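Local structure of pentalenene synthase (6Q4S) at residues Asp4-Leu9 against Gly307-Ala312; Tyr58-Ala63 against Ile301-Asn306; Ile219-Asp224 against His238-Val243. The protein probably converts (2E,6E)-farnesyl diphosphate and water into the bicyclic sesquiterpenol 7-epi-alpha-eudesmol with release of diphosphate, using magnesium as cofactor. One frame throughout, in Å; residues are numbered along the deposited sequence.

Contact 1: Asp4-Leu9 against Gly307-Ala312; sequences DVRFDL and GNYEWA
Tyr309 reaches out from its helix and ends against the backbone of Phe7, whose amide N donates a nearly straight hydrogen bond to Tyr309 OH (3.0 Å, 171° at the hydrogen). The carbonyl oxygen of the same residue, Phe7 O, lies 3.1 Å from that hydroxyl. With CG anti to the backbone N (chi1 175°), the phenol is thrown outward from the helix and spans the gap to an extended N-terminal segment without regular secondary structure. Three side chains border it along its length. Near the root, the methyl Leu9 CD1 sits 3.6 Å from both CB and CD2 of Tyr309. Further out, CE1 of Tyr309 comes up to the edge of the Phe7 ring, 4.0 Å from its CD1, while Phe7 CB lies above the rim of one tyrosine face. At the tip, the aliphatic part of Arg6 passes the hydroxyl, its CG 3.8 Å from Tyr309 OH, and its bent chain crosses the phenol at about a right angle. The arrangement fastens the N-terminal segment to helix 288-313. Met222 of helix 206-228 touches both aromatic rings, and Tyr260 and Thr263 of helix 252-284 pack against Phe7.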
ATOM      1  N   ASP A   4      30.132  18.174 -20.043  1.00 85.46           N
ATOM      2  CA  ASP A   4      28.694  17.760 -19.948  1.00 90.22           C
ATOM      3  C   ASP A   4      28.469  16.302 -20.400  1.00 90.58           C
ATOM      4  O   ASP A   4      28.589  15.975 -21.588  1.00 90.56           O
ATOM      5  CB  ASP A   4      27.792  18.715 -20.751  1.00 90.30           C
ATOM      6  CG  ASP A   4      27.387  19.953 -19.960  1.00 93.81           C
ATOM      7  OD1 ASP A   4      27.244  19.847 -18.719  1.00 89.46           O
ATOM      8  OD2 ASP A   4      27.196  21.029 -20.584  1.00 88.12           O
ATOM      9  N   VAL A   5      28.142  15.440 -19.436  1.00 86.86           N
ATOM     10  CA  VAL A   5      27.817  14.032 -19.698  1.00 81.92           C
ATOM     11  C   VAL A   5      26.530  13.945 -20.581  1.00 75.80           C
ATOM     12  O   VAL A   5      25.475  14.557 -20.294  1.00 70.85           O
ATOM     13  CB  VAL A   5      27.711  13.198 -18.375  1.00 72.50           C
ATOM     14  CG1 VAL A   5      27.376  11.766 -18.654  1.00 64.53           C
ATOM     15  CG2 VAL A   5      29.037  13.185 -17.609  1.00 80.40           C
ATOM     16  N   ARG A   6      26.693  13.248 -21.702  1.00 68.53           N
ATOM     17  CA  ARG A   6      25.631  12.898 -22.636  1.00 66.22           C
ATOM     18  C   ARG A   6      25.556  11.388 -22.583  1.00 60.50           C
ATOM     19  O   ARG A   6      26.529  10.711 -22.252  1.00 53.79           O
ATOM     20  CB  ARG A   6      25.954  13.414 -24.081  1.00 64.20           C
ATOM     21  CG  ARG A   6      25.287  14.741 -24.482  1.00 68.14           C
ATOM     22  CD  ARG A   6      24.952  15.668 -23.296  1.00 75.91           C
ATOM     23  NE  ARG A   6      24.637  17.063 -23.645  1.00 77.27           N
ATOM     24  CZ  ARG A   6      24.419  18.048 -22.753  1.00 76.40           C
ATOM     25  NH1 ARG A   6      24.435  17.822 -21.440  1.00 74.02           N
ATOM     26  NH2 ARG A   6      24.167  19.284 -23.177  1.00 79.85           N
ATOM     27  N   PHE A   7      24.393  10.841 -22.882  1.00 55.78           N
ATOM     28  CA  PHE A   7      24.278   9.376 -22.952  1.00 55.80           C
ATOM     29  C   PHE A   7      23.701   9.137 -24.321  1.00 57.72           C
ATOM     30  O   PHE A   7      22.864   9.935 -24.799  1.00 57.22           O
ATOM     31  CB  PHE A   7      23.316   8.805 -21.874  1.00 53.49           C
ATOM     32  CG  PHE A   7      23.791   8.978 -20.454  1.00 48.25           C
ATOM     33  CD1 PHE A   7      23.585  10.158 -19.780  1.00 49.72           C
ATOM     34  CD2 PHE A   7      24.458   7.955 -19.799  1.00 50.45           C
ATOM     35  CE1 PHE A   7      24.009  10.333 -18.474  1.00 46.54           C
ATOM     36  CE2 PHE A   7      24.884   8.129 -18.479  1.00 44.35           C
ATOM     37  CZ  PHE A   7      24.652   9.313 -17.834  1.00 44.48           C
ATOM     38  N   ASP A   8      24.126   8.065 -24.967  1.00 65.65           N
ATOM     39  CA  ASP A   8      23.430   7.663 -26.166  1.00 67.97           C
ATOM     40  C   ASP A   8      22.653   6.390 -25.862  1.00 60.65           C
ATOM     41  O   ASP A   8      23.218   5.298 -25.752  1.00 54.14           O
ATOM     42  CB  ASP A   8      24.345   7.549 -27.391  1.00 76.42           C
ATOM     43  CG  ASP A   8      23.541   7.561 -28.682  1.00 82.63           C
ATOM     44  OD1 ASP A   8      22.897   8.615 -29.007  1.00 78.88           O
ATOM     45  OD2 ASP A   8      23.512   6.496 -29.326  1.00 81.77           O
ATOM     46  N   LEU A   9      21.341   6.573 -25.709  1.00 53.51           N
ATOM     47  CA  LEU A   9      20.441   5.511 -25.292  1.00 51.32           C
ATOM     48  C   LEU A   9      19.953   4.767 -26.518  1.00 49.84           C
ATOM     49  O   LEU A   9      19.746   5.396 -27.524  1.00 56.48           O
ATOM     50  CB  LEU A   9      19.261   6.167 -24.545  1.00 53.36           C
ATOM     51  CG  LEU A   9      19.666   6.999 -23.304  1.00 53.26           C
ATOM     52  CD1 LEU A   9      18.467   7.628 -22.570  1.00 51.45           C
ATOM     53  CD2 LEU A   9      20.443   6.081 -22.359  1.00 58.07           C
ATOM     54  N   GLY A 307      12.511   9.362 -22.030  1.00 37.40           N
ATOM     55  CA  GLY A 307      11.818  10.619 -21.948  1.00 38.83           C
ATOM     56  C   GLY A 307      12.363  11.506 -20.880  1.00 31.74           C
ATOM     57  O   GLY A 307      12.421  12.745 -21.010  1.00 30.72           O
ATOM     58  N   ASN A 308      12.710  10.897 -19.753  1.00 35.60           N
ATOM     59  CA  ASN A 308      13.327  11.682 -18.694  1.00 34.34           C
ATOM     60  C   ASN A 308      14.654  12.294 -19.206  1.00 35.69           C
ATOM     61  O   ASN A 308      14.914  13.441 -18.983  1.00 36.21           O
ATOM     62  CB  ASN A 308      13.609  10.859 -17.423  1.00 38.31           C
ATOM     63  CG  ASN A 308      14.213  11.734 -16.304  1.00 37.93           C
ATOM     64  OD1 ASN A 308      13.569  12.625 -15.763  1.00 38.39           O
ATOM     65  ND2 ASN A 308      15.473  11.545 -16.058  1.00 37.51           N
ATOM     66  N   TYR A 309      15.447  11.493 -19.879  1.00 37.19           N
ATOM     67  CA  TYR A 309      16.731  11.972 -20.413  1.00 41.76           C
ATOM     68  C   TYR A 309      16.550  13.161 -21.366  1.00 40.94           C
ATOM     69  O   TYR A 309      17.125  14.298 -21.153  1.00 39.93           O
ATOM     70  CB  TYR A 309      17.464  10.821 -21.122  1.00 42.27           C
ATOM     71  CG  TYR A 309      18.733  11.293 -21.784  1.00 49.39           C
ATOM     72  CD1 TYR A 309      19.717  11.984 -21.051  1.00 52.84           C
ATOM     73  CD2 TYR A 309      18.937  11.129 -23.155  1.00 62.74           C
ATOM     74  CE1 TYR A 309      20.870  12.448 -21.662  1.00 55.29           C
ATOM     75  CE2 TYR A 309      20.105  11.588 -23.765  1.00 61.35           C
ATOM     76  CZ  TYR A 309      21.058  12.247 -23.009  1.00 61.87           C
ATOM     77  OH  TYR A 309      22.210  12.719 -23.601  1.00 73.42           O
ATOM     78  N   GLU A 310      15.666  12.957 -22.345  1.00 37.96           N
ATOM     79  CA  GLU A 310      15.429  13.993 -23.379  1.00 38.66           C
ATOM     80  C   GLU A 310      14.835  15.182 -22.782  1.00 39.88           C
ATOM     81  O   GLU A 310      15.135  16.280 -23.227  1.00 43.70           O
ATOM     82  CB  GLU A 310      14.588  13.483 -24.570  1.00 40.42           C
ATOM     83  CG  GLU A 310      15.029  12.125 -25.111  1.00 43.61           C
ATOM     84  CD  GLU A 310      15.896  12.239 -26.349  1.00 63.08           C
ATOM     85  OE1 GLU A 310      16.723  13.181 -26.337  1.00 64.91           O
ATOM     86  OE2 GLU A 310      15.736  11.404 -27.305  1.00 69.07           O
ATOM     87  N   TRP A 311      13.996  15.041 -21.750  1.00 37.93           N
ATOM     88  CA  TRP A 311      13.506  16.268 -21.056  1.00 35.94           C
ATOM     89  C   TRP A 311      14.649  17.041 -20.285  1.00 43.99           C
ATOM     90  O   TRP A 311      14.678  18.280 -20.209  1.00 44.43           O
ATOM     91  CB  TRP A 311      12.369  15.881 -20.059  1.00 38.99           C
ATOM     92  CG  TRP A 311      11.969  16.922 -19.116  1.00 38.70           C
ATOM     93  CD1 TRP A 311      11.322  18.030 -19.404  1.00 39.79           C
ATOM     94  CD2 TRP A 311      12.160  16.920 -17.686  1.00 43.87           C
ATOM     95  NE1 TRP A 311      11.105  18.771 -18.264  1.00 43.00           N
ATOM     96  CE2 TRP A 311      11.603  18.102 -17.196  1.00 42.06           C
ATOM     97  CE3 TRP A 311      12.752  16.023 -16.780  1.00 48.68           C
ATOM     98  CZ2 TRP A 311      11.612  18.439 -15.851  1.00 48.39           C
ATOM     99  CZ3 TRP A 311      12.746  16.343 -15.451  1.00 51.28           C
ATOM    100  CH2 TRP A 311      12.191  17.556 -14.992  1.00 51.00           C
ATOM    101  N   ALA A 312      15.534  16.289 -19.655  1.00 44.32           N
ATOM    102  CA  ALA A 312      16.624  16.865 -18.847  1.00 51.64           C
ATOM    103  C   ALA A 312      17.558  17.740 -19.720  1.00 48.45           C
ATOM    104  O   ALA A 312      17.866  18.860 -19.335  1.00 56.91           O
ATOM    105  CB  ALA A 312      17.396  15.759 -18.145  1.00 50.71           C
TER

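Contact 2: Tyr58-Ala63 against Ile301-Asn306; sequences YPHASA and IQHWIN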
ATOM      1  N   TYR A  58       4.526   9.725 -20.868  1.00 27.84           N
ATOM      2  CA  TYR A  58       3.219   9.071 -21.066  1.00 30.70           C
ATOM      3  C   TYR A  58       2.718   9.379 -22.503  1.00 35.58           C
ATOM      4  O   TYR A  58       1.714  10.042 -22.682  1.00 31.68           O
ATOM      5  CB  TYR A  58       2.214   9.577 -20.028  1.00 31.67           C
ATOM      6  CG  TYR A  58       2.659   9.223 -18.610  1.00 28.71           C
ATOM      7  CD1 TYR A  58       2.820   7.897 -18.248  1.00 31.29           C
ATOM      8  CD2 TYR A  58       2.965  10.202 -17.698  1.00 31.88           C
ATOM      9  CE1 TYR A  58       3.300   7.551 -16.999  1.00 30.06           C
ATOM     10  CE2 TYR A  58       3.445   9.855 -16.440  1.00 33.53           C
ATOM     11  CZ  TYR A  58       3.630   8.550 -16.115  1.00 27.24           C
ATOM     12  OH  TYR A  58       4.064   8.142 -14.858  1.00 31.34           O
ATOM     13  N   PRO A  59       3.465   8.948 -23.514  1.00 32.95           N
ATOM     14  CA  PRO A  59       3.151   9.498 -24.866  1.00 37.81           C
ATOM     15  C   PRO A  59       1.851   9.016 -25.500  1.00 37.12           C
ATOM     16  O   PRO A  59       1.403   9.647 -26.466  1.00 40.80           O
ATOM     17  CB  PRO A  59       4.348   9.038 -25.700  1.00 36.86           C
ATOM     18  CG  PRO A  59       4.739   7.764 -25.033  1.00 36.75           C
ATOM     19  CD  PRO A  59       4.639   8.080 -23.559  1.00 35.77           C
ATOM     20  N   HIS A  60       1.262   7.939 -24.975  1.00 40.69           N
ATOM     21  CA  HIS A  60       0.024   7.359 -25.506  1.00 40.00           C
ATOM     22  C   HIS A  60      -1.245   7.845 -24.840  1.00 42.39           C
ATOM     23  O   HIS A  60      -2.267   7.303 -25.136  1.00 39.90           O
ATOM     24  CB  HIS A  60       0.062   5.852 -25.459  1.00 41.92           C
ATOM     25  CG  HIS A  60       1.167   5.257 -26.253  1.00 50.89           C
ATOM     26  ND1 HIS A  60       1.204   5.301 -27.629  1.00 50.10           N
ATOM     27  CD2 HIS A  60       2.269   4.568 -25.862  1.00 51.64           C
ATOM     28  CE1 HIS A  60       2.301   4.692 -28.048  1.00 51.51           C
ATOM     29  NE2 HIS A  60       2.948   4.214 -26.996  1.00 48.12           N
ATOM     30  N   ALA A  61      -1.178   8.856 -23.972  1.00 36.09           N
ATOM     31  CA  ALA A  61      -2.322   9.240 -23.195  1.00 37.09           C
ATOM     32  C   ALA A  61      -3.318   9.899 -24.121  1.00 41.90           C
ATOM     33  O   ALA A  61      -2.913  10.673 -25.018  1.00 34.87           O
ATOM     34  CB  ALA A  61      -1.914  10.213 -22.117  1.00 33.94           C
ATOM     35  N   SER A  62      -4.619   9.683 -23.864  1.00 38.15           N
ATOM     36  CA  SER A  62      -5.608  10.533 -24.490  1.00 36.11           C
ATOM     37  C   SER A  62      -5.388  11.948 -24.037  1.00 40.45           C
ATOM     38  O   SER A  62      -4.666  12.181 -23.033  1.00 34.60           O
ATOM     39  CB  SER A  62      -7.009  10.099 -24.096  1.00 37.62           C
ATOM     40  OG  SER A  62      -7.238  10.454 -22.757  1.00 36.07           O
ATOM     41  N   ALA A  63      -6.033  12.901 -24.704  1.00 31.83           N
ATOM     42  CA  ALA A  63      -5.842  14.260 -24.384  1.00 34.52           C
ATOM     43  C   ALA A  63      -6.333  14.619 -22.987  1.00 35.84           C
ATOM     44  O   ALA A  63      -5.721  15.489 -22.317  1.00 37.77           O
ATOM     45  CB  ALA A  63      -6.489  15.169 -25.417  1.00 38.20           C
ATOM     46  N   ILE A 301       8.511   1.474 -19.360  1.00 31.82           N
ATOM     47  CA  ILE A 301       9.818   1.662 -18.731  1.00 33.53           C
ATOM     48  C   ILE A 301      10.705   2.476 -19.683  1.00 37.68           C
ATOM     49  O   ILE A 301      11.259   3.487 -19.282  1.00 36.41           O
ATOM     50  CB  ILE A 301      10.498   0.356 -18.324  1.00 31.82           C
ATOM     51  CG1 ILE A 301       9.631  -0.435 -17.348  1.00 30.95           C
ATOM     52  CG2 ILE A 301      11.848   0.732 -17.664  1.00 34.73           C
ATOM     53  CD1 ILE A 301      10.136  -1.818 -17.079  1.00 34.63           C
ATOM     54  N   GLN A 302      10.731   2.108 -20.972  1.00 36.27           N
ATOM     55  CA  GLN A 302      11.542   2.847 -21.956  1.00 33.14           C
ATOM     56  C   GLN A 302      11.117   4.284 -22.089  1.00 38.55           C
ATOM     57  O   GLN A 302      11.941   5.217 -22.202  1.00 35.54           O
ATOM     58  CB  GLN A 302      11.436   2.186 -23.319  1.00 34.39           C
ATOM     59  CG  GLN A 302      11.825   0.721 -23.375  1.00 36.32           C
ATOM     60  CD  GLN A 302      11.580   0.076 -24.774  1.00 40.56           C
ATOM     61  OE1 GLN A 302      10.883   0.616 -25.625  1.00 45.25           O
ATOM     62  NE2 GLN A 302      12.191  -1.061 -24.994  1.00 40.64           N
ATOM     63  N   HIS A 303       9.815   4.518 -22.054  1.00 35.09           N
ATOM     64  CA  HIS A 303       9.356   5.880 -22.114  1.00 31.48           C
ATOM     65  C   HIS A 303       9.908   6.694 -20.973  1.00 29.49           C
ATOM     66  O   HIS A 303      10.153   7.907 -21.140  1.00 29.49           O
ATOM     67  CB  HIS A 303       7.796   5.991 -22.161  1.00 32.86           C
ATOM     68  CG  HIS A 303       7.163   5.239 -23.305  1.00 40.93           C
ATOM     69  ND1 HIS A 303       5.914   4.656 -23.225  1.00 39.39           N
ATOM     70  CD2 HIS A 303       7.620   4.972 -24.555  1.00 41.13           C
ATOM     71  CE1 HIS A 303       5.649   4.033 -24.357  1.00 43.33           C
ATOM     72  NE2 HIS A 303       6.677   4.192 -25.172  1.00 41.28           N
ATOM     73  N   TRP A 304      10.032   6.060 -19.788  1.00 28.02           N
ATOM     74  CA  TRP A 304      10.526   6.798 -18.657  1.00 30.96           C
ATOM     75  C   TRP A 304      12.050   7.078 -18.774  1.00 30.81           C
ATOM     76  O   TRP A 304      12.500   8.201 -18.543  1.00 33.49           O
ATOM     77  CB  TRP A 304      10.160   6.106 -17.333  1.00 31.23           C
ATOM     78  CG  TRP A 304       9.088   6.846 -16.748  1.00 29.87           C
ATOM     79  CD1 TRP A 304       7.700   6.568 -16.824  1.00 33.71           C
ATOM     80  CD2 TRP A 304       9.207   8.104 -16.115  1.00 30.21           C
ATOM     81  NE1 TRP A 304       6.997   7.575 -16.238  1.00 33.73           N
ATOM     82  CE2 TRP A 304       7.870   8.534 -15.783  1.00 34.66           C
ATOM     83  CE3 TRP A 304      10.298   8.915 -15.770  1.00 30.93           C
ATOM     84  CZ2 TRP A 304       7.612   9.726 -15.139  1.00 34.07           C
ATOM     85  CZ3 TRP A 304      10.036  10.137 -15.106  1.00 35.31           C
ATOM     86  CH2 TRP A 304       8.683  10.512 -14.787  1.00 37.55           C
ATOM     87  N   ILE A 305      12.821   6.042 -19.036  1.00 32.82           N
ATOM     88  CA  ILE A 305      14.281   6.213 -19.141  1.00 34.84           C
ATOM     89  C   ILE A 305      14.604   7.221 -20.253  1.00 34.88           C
ATOM     90  O   ILE A 305      15.286   8.235 -19.993  1.00 32.96           O
ATOM     91  CB  ILE A 305      15.007   4.887 -19.426  1.00 36.39           C
ATOM     92  CG1 ILE A 305      14.790   3.899 -18.309  1.00 37.10           C
ATOM     93  CG2 ILE A 305      16.504   5.187 -19.633  1.00 41.72           C
ATOM     94  CD1 ILE A 305      15.222   2.470 -18.636  1.00 42.39           C
ATOM     95  N   ASN A 306      14.001   7.043 -21.443  1.00 36.15           N
ATOM     96  CA  ASN A 306      14.330   7.922 -22.584  1.00 34.76           C
ATOM     97  C   ASN A 306      13.764   9.298 -22.488  1.00 37.40           C
ATOM     98  O   ASN A 306      14.484  10.327 -22.715  1.00 37.60           O
ATOM     99  CB  ASN A 306      13.946   7.288 -23.874  1.00 37.57           C
ATOM    100  CG  ASN A 306      14.772   7.841 -25.047  1.00 44.62           C
ATOM    101  OD1 ASN A 306      16.011   7.835 -25.023  1.00 40.16           O
ATOM    102  ND2 ASN A 306      14.080   8.325 -26.068  1.00 39.56           N
TER
HETATM  103  O   HOH W   1       5.403   2.840 -27.331  1.00 44.22           O
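His303 turns toward the loop and packs with one face against Pro59. Its CB lies 4.0 Å from Pro59 CD. With CG anti to the carbonyl carbon (chi1 -57°), the imidazole presents that face to the pyrrolidine: Pro59 CD is near CG and ND1, while Pro59 CG lies near CD2 and stands over the ring centre, 3.8 Å from the centroid and only 8° off the normal, a CH-pi contact. At the far end CE1 meets the edge of the His60 ring, 3.7 Å from its CD2, the two planes oblique to each other. NE2 of His303 and NE2 of His60 each hold the same water at 2.8 Å, which lies in both ring planes and bridges the two nitrogens. One residue on, Trp304 turns the edge of its indole toward the face of Tyr58 in an offset edge-to-face pair, planes at 74°, with NE1 3.5 Å from Tyr58 CZ. Tyr58 OH is hydrogen-bonded to Ser186 O of helix 183-194. The contact joins helix 288-313 to the loop between helices 50-57 and 63-79, which contains a type I turn from Tyr58 to Ala61; Leu69, Trp72 and Phe73 of helix 63-79 line Tyr58.

Contact 3: Ile219-Asp224 against His238-Val243; sequences IGFMND and HNLIAV
The helix that carries Asn223 and Ser227 of the probable NSE magnesium-binding motif (Asn223, Ser227, Glu231) of this class I terpene synthase here meets the start of the helix that follows it. Across this contact Asp224 points toward segment 238-243, and its OD2 accepts a hydrogen bond from Leu240 N at 2.9 Å, with an angle of 154° at the hydrogen. The donor approaches from above the carboxylate plane, 40° out of it. Leu240 is the first residue of helix 240-248, so the carboxylate takes up an amide N-H at a helix start, where the helix dipole would probably favour a negative charge. The same oxygen lies 3.3 Å from Leu240 CB, and the two side chains cross at about a right angle. OD2 also receives a hydrogen bond from Tyr173, and OD1 forms a salt bridge with Arg177, a probable substrate ligand; Asp224 is therefore a likely second-shell residue that holds the arginine in place.

Beside this bond the contact is apolar. Leu240, with CG anti to its own N (chi1 176°), directs CD2 toward the root of the Phe221 ring, 3.7 Å from CG and equally near CD1. Asn239 occupies the N-cap position. Helix 170-180 borders the contact, with Ala174 against Phe221 and Leu170 against Leu240. Helix 252-284 also packs here, setting Thr263 on Phe221 and Ala259 on Leu240.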
ATOM      1  N   ILE A 219      17.706   6.142 -13.834  1.00 32.77           N
ATOM      2  CA  ILE A 219      17.134   7.489 -13.852  1.00 30.23           C
ATOM      3  C   ILE A 219      17.606   8.324 -12.687  1.00 31.38           C
ATOM      4  O   ILE A 219      17.888   9.491 -12.870  1.00 30.60           O
ATOM      5  CB  ILE A 219      15.583   7.461 -13.914  1.00 30.74           C
ATOM      6  CG1 ILE A 219      15.160   6.899 -15.242  1.00 34.46           C
ATOM      7  CG2 ILE A 219      15.002   8.875 -13.700  1.00 30.39           C
ATOM      8  CD1 ILE A 219      13.763   6.294 -15.209  1.00 37.74           C
ATOM      9  N   GLY A 220      17.723   7.736 -11.492  1.00 31.28           N
ATOM     10  CA  GLY A 220      18.172   8.553 -10.318  1.00 31.31           C
ATOM     11  C   GLY A 220      19.615   9.028 -10.511  1.00 30.30           C
ATOM     12  O   GLY A 220      19.960  10.171 -10.186  1.00 31.41           O
ATOM     13  N   PHE A 221      20.436   8.148 -11.061  1.00 30.10           N
ATOM     14  CA  PHE A 221      21.873   8.487 -11.295  1.00 32.22           C
ATOM     15  C   PHE A 221      22.029   9.530 -12.429  1.00 32.60           C
ATOM     16  O   PHE A 221      22.827  10.457 -12.309  1.00 32.32           O
ATOM     17  CB  PHE A 221      22.658   7.250 -11.636  1.00 31.49           C
ATOM     18  CG  PHE A 221      22.806   6.242 -10.493  1.00 32.86           C
ATOM     19  CD1 PHE A 221      22.512   6.529  -9.162  1.00 35.10           C
ATOM     20  CD2 PHE A 221      23.239   4.974 -10.799  1.00 37.97           C
ATOM     21  CE1 PHE A 221      22.628   5.539  -8.158  1.00 36.87           C
ATOM     22  CE2 PHE A 221      23.360   3.990  -9.813  1.00 38.90           C
ATOM     23  CZ  PHE A 221      23.075   4.269  -8.513  1.00 37.62           C
ATOM     24  N   MET A 222      21.226   9.424 -13.513  1.00 33.77           N
ATOM     25  CA  MET A 222      21.237  10.478 -14.560  1.00 32.94           C
ATOM     26  C   MET A 222      20.787  11.796 -14.021  1.00 33.84           C
ATOM     27  O   MET A 222      21.387  12.848 -14.290  1.00 32.90           O
ATOM     28  CB  MET A 222      20.342  10.080 -15.768  1.00 37.12           C
ATOM     29  CG  MET A 222      20.878   8.873 -16.524  1.00 42.41           C
ATOM     30  SD  MET A 222      20.116   8.346 -18.122  1.00 47.57           S
ATOM     31  CE  MET A 222      19.896   9.962 -18.702  1.00 46.63           C
ATOM     32  N   ASN A 223      19.725  11.776 -13.230  1.00 30.31           N
ATOM     33  CA  ASN A 223      19.316  12.975 -12.612  1.00 28.24           C
ATOM     34  C   ASN A 223      20.348  13.570 -11.650  1.00 34.25           C
ATOM     35  O   ASN A 223      20.460  14.790 -11.621  1.00 32.42           O
ATOM     36  CB  ASN A 223      17.983  12.846 -11.893  1.00 35.06           C
ATOM     37  CG  ASN A 223      16.797  12.613 -12.853  1.00 36.66           C
ATOM     38  OD1 ASN A 223      16.949  12.610 -14.067  1.00 39.06           O
ATOM     39  ND2 ASN A 223      15.636  12.386 -12.288  1.00 39.87           N
ATOM     40  N   ASP A 224      21.091  12.761 -10.877  1.00 30.73           N
ATOM     41  CA  ASP A 224      22.178  13.335 -10.061  1.00 33.29           C
ATOM     42  C   ASP A 224      23.303  13.964 -10.935  1.00 31.94           C
ATOM     43  O   ASP A 224      23.757  15.010 -10.626  1.00 35.90           O
ATOM     44  CB  ASP A 224      22.805  12.272  -9.187  1.00 33.65           C
ATOM     45  CG  ASP A 224      21.883  11.808  -8.027  1.00 38.44           C
ATOM     46  OD1 ASP A 224      20.686  12.250  -7.915  1.00 33.12           O
ATOM     47  OD2 ASP A 224      22.421  11.041  -7.179  1.00 35.32           O
ATOM     48  N   HIS A 238      24.518  15.348  -0.947  1.00 52.57           N
ATOM     49  CA  HIS A 238      23.470  14.320  -1.279  1.00 49.82           C
ATOM     50  C   HIS A 238      23.273  14.144  -2.813  1.00 46.49           C
ATOM     51  O   HIS A 238      22.224  14.418  -3.387  1.00 39.32           O
ATOM     52  CB  HIS A 238      22.151  14.706  -0.604  1.00 47.77           C
ATOM     53  CG  HIS A 238      21.174  13.587  -0.497  1.00 53.26           C
ATOM     54  ND1 HIS A 238      21.337  12.544   0.396  1.00 57.12           N
ATOM     55  CD2 HIS A 238      20.000  13.357  -1.146  1.00 57.64           C
ATOM     56  CE1 HIS A 238      20.305  11.717   0.289  1.00 58.31           C
ATOM     57  NE2 HIS A 238      19.478  12.191  -0.634  1.00 52.55           N
ATOM     58  N   ASN A 239      24.311  13.656  -3.457  1.00 43.71           N
ATOM     59  CA  ASN A 239      24.374  13.598  -4.909  1.00 39.43           C
ATOM     60  C   ASN A 239      25.368  12.523  -5.238  1.00 34.43           C
ATOM     61  O   ASN A 239      26.427  12.462  -4.613  1.00 43.93           O
ATOM     62  CB  ASN A 239      24.785  14.983  -5.427  1.00 40.52           C
ATOM     63  CG  ASN A 239      24.848  15.007  -6.924  1.00 47.78           C
ATOM     64  OD1 ASN A 239      23.868  15.321  -7.634  1.00 52.92           O
ATOM     65  ND2 ASN A 239      25.972  14.642  -7.425  1.00 47.37           N
ATOM     66  N   LEU A 240      25.060  11.624  -6.154  1.00 36.82           N
ATOM     67  CA  LEU A 240      25.963  10.540  -6.501  1.00 33.87           C
ATOM     68  C   LEU A 240      27.489  10.938  -6.709  1.00 34.76           C
ATOM     69  O   LEU A 240      28.421  10.196  -6.271  1.00 33.00           O
ATOM     70  CB  LEU A 240      25.492   9.851  -7.741  1.00 35.92           C
ATOM     71  CG  LEU A 240      26.372   8.730  -8.309  1.00 41.85           C
ATOM     72  CD1 LEU A 240      26.515   7.605  -7.302  1.00 47.56           C
ATOM     73  CD2 LEU A 240      25.836   8.172  -9.612  1.00 43.20           C
ATOM     74  N   ILE A 241      27.683  12.035  -7.426  0.50 35.09           N
ATOM     75  CA  ILE A 241      29.013  12.578  -7.768  0.50 38.71           C
ATOM     76  C   ILE A 241      29.793  12.889  -6.491  0.50 37.90           C
ATOM     77  O   ILE A 241      30.874  12.341  -6.272  0.50 39.55           O
ATOM     78  CB  ILE A 241      28.900  13.870  -8.603  0.50 40.49           C
ATOM     79  CG1 ILE A 241      28.092  13.585  -9.874  0.50 44.37           C
ATOM     80  CG2 ILE A 241      30.285  14.438  -8.949  0.50 40.16           C
ATOM     81  CD1 ILE A 241      28.823  12.696 -10.851  0.50 43.75           C
ATOM     82  N   ALA A 242      29.192  13.718  -5.652  1.00 37.63           N
ATOM     83  CA  ALA A 242      29.745  14.085  -4.320  1.00 42.13           C
ATOM     84  C   ALA A 242      30.040  12.858  -3.448  1.00 44.73           C
ATOM     85  O   ALA A 242      31.079  12.753  -2.782  1.00 43.09           O
ATOM     86  CB  ALA A 242      28.787  14.994  -3.617  1.00 39.76           C
ATOM     87  N   VAL A 243      29.164  11.881  -3.513  1.00 36.76           N
ATOM     88  CA  VAL A 243      29.303  10.715  -2.685  1.00 38.98           C
ATOM     89  C   VAL A 243      30.485   9.908  -3.133  1.00 39.64           C
ATOM     90  O   VAL A 243      31.249   9.323  -2.290  1.00 33.30           O
ATOM     91  CB  VAL A 243      27.988   9.888  -2.744  1.00 37.15           C
ATOM     92  CG1 VAL A 243      28.153   8.496  -2.160  1.00 42.00           C
ATOM     93  CG2 VAL A 243      26.894  10.658  -2.002  1.00 39.14           C
TER

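In the fold
Contacts 1 and 2 use successive turns of helix 288-313, their centres 15 Å apart, and Leu9 CD1 of contact 1 packs 3.5 Å from Asn306 OD1 of contact 2. Helix 206-228, which supplies one side of contact 3, touches both. Ile219 CD1 lies 3.9 Å from Ile305 N, although the centres of contacts 2 and 3 are 23 Å apart. Between contacts 1 and 3, Asn308 ND2 and Asn223 OD1, 2.7 Å apart, make a probable hydrogen bond, so a residue of the last helix may help to position a likely magnesium ligand. Contact 3 holds that ligand, Asn223; contacts 1 and 2 lie near it on helix 288-313, the nearest side-chain atoms of Tyr309 and of Trp304 each about 7 Å from those of Asn223.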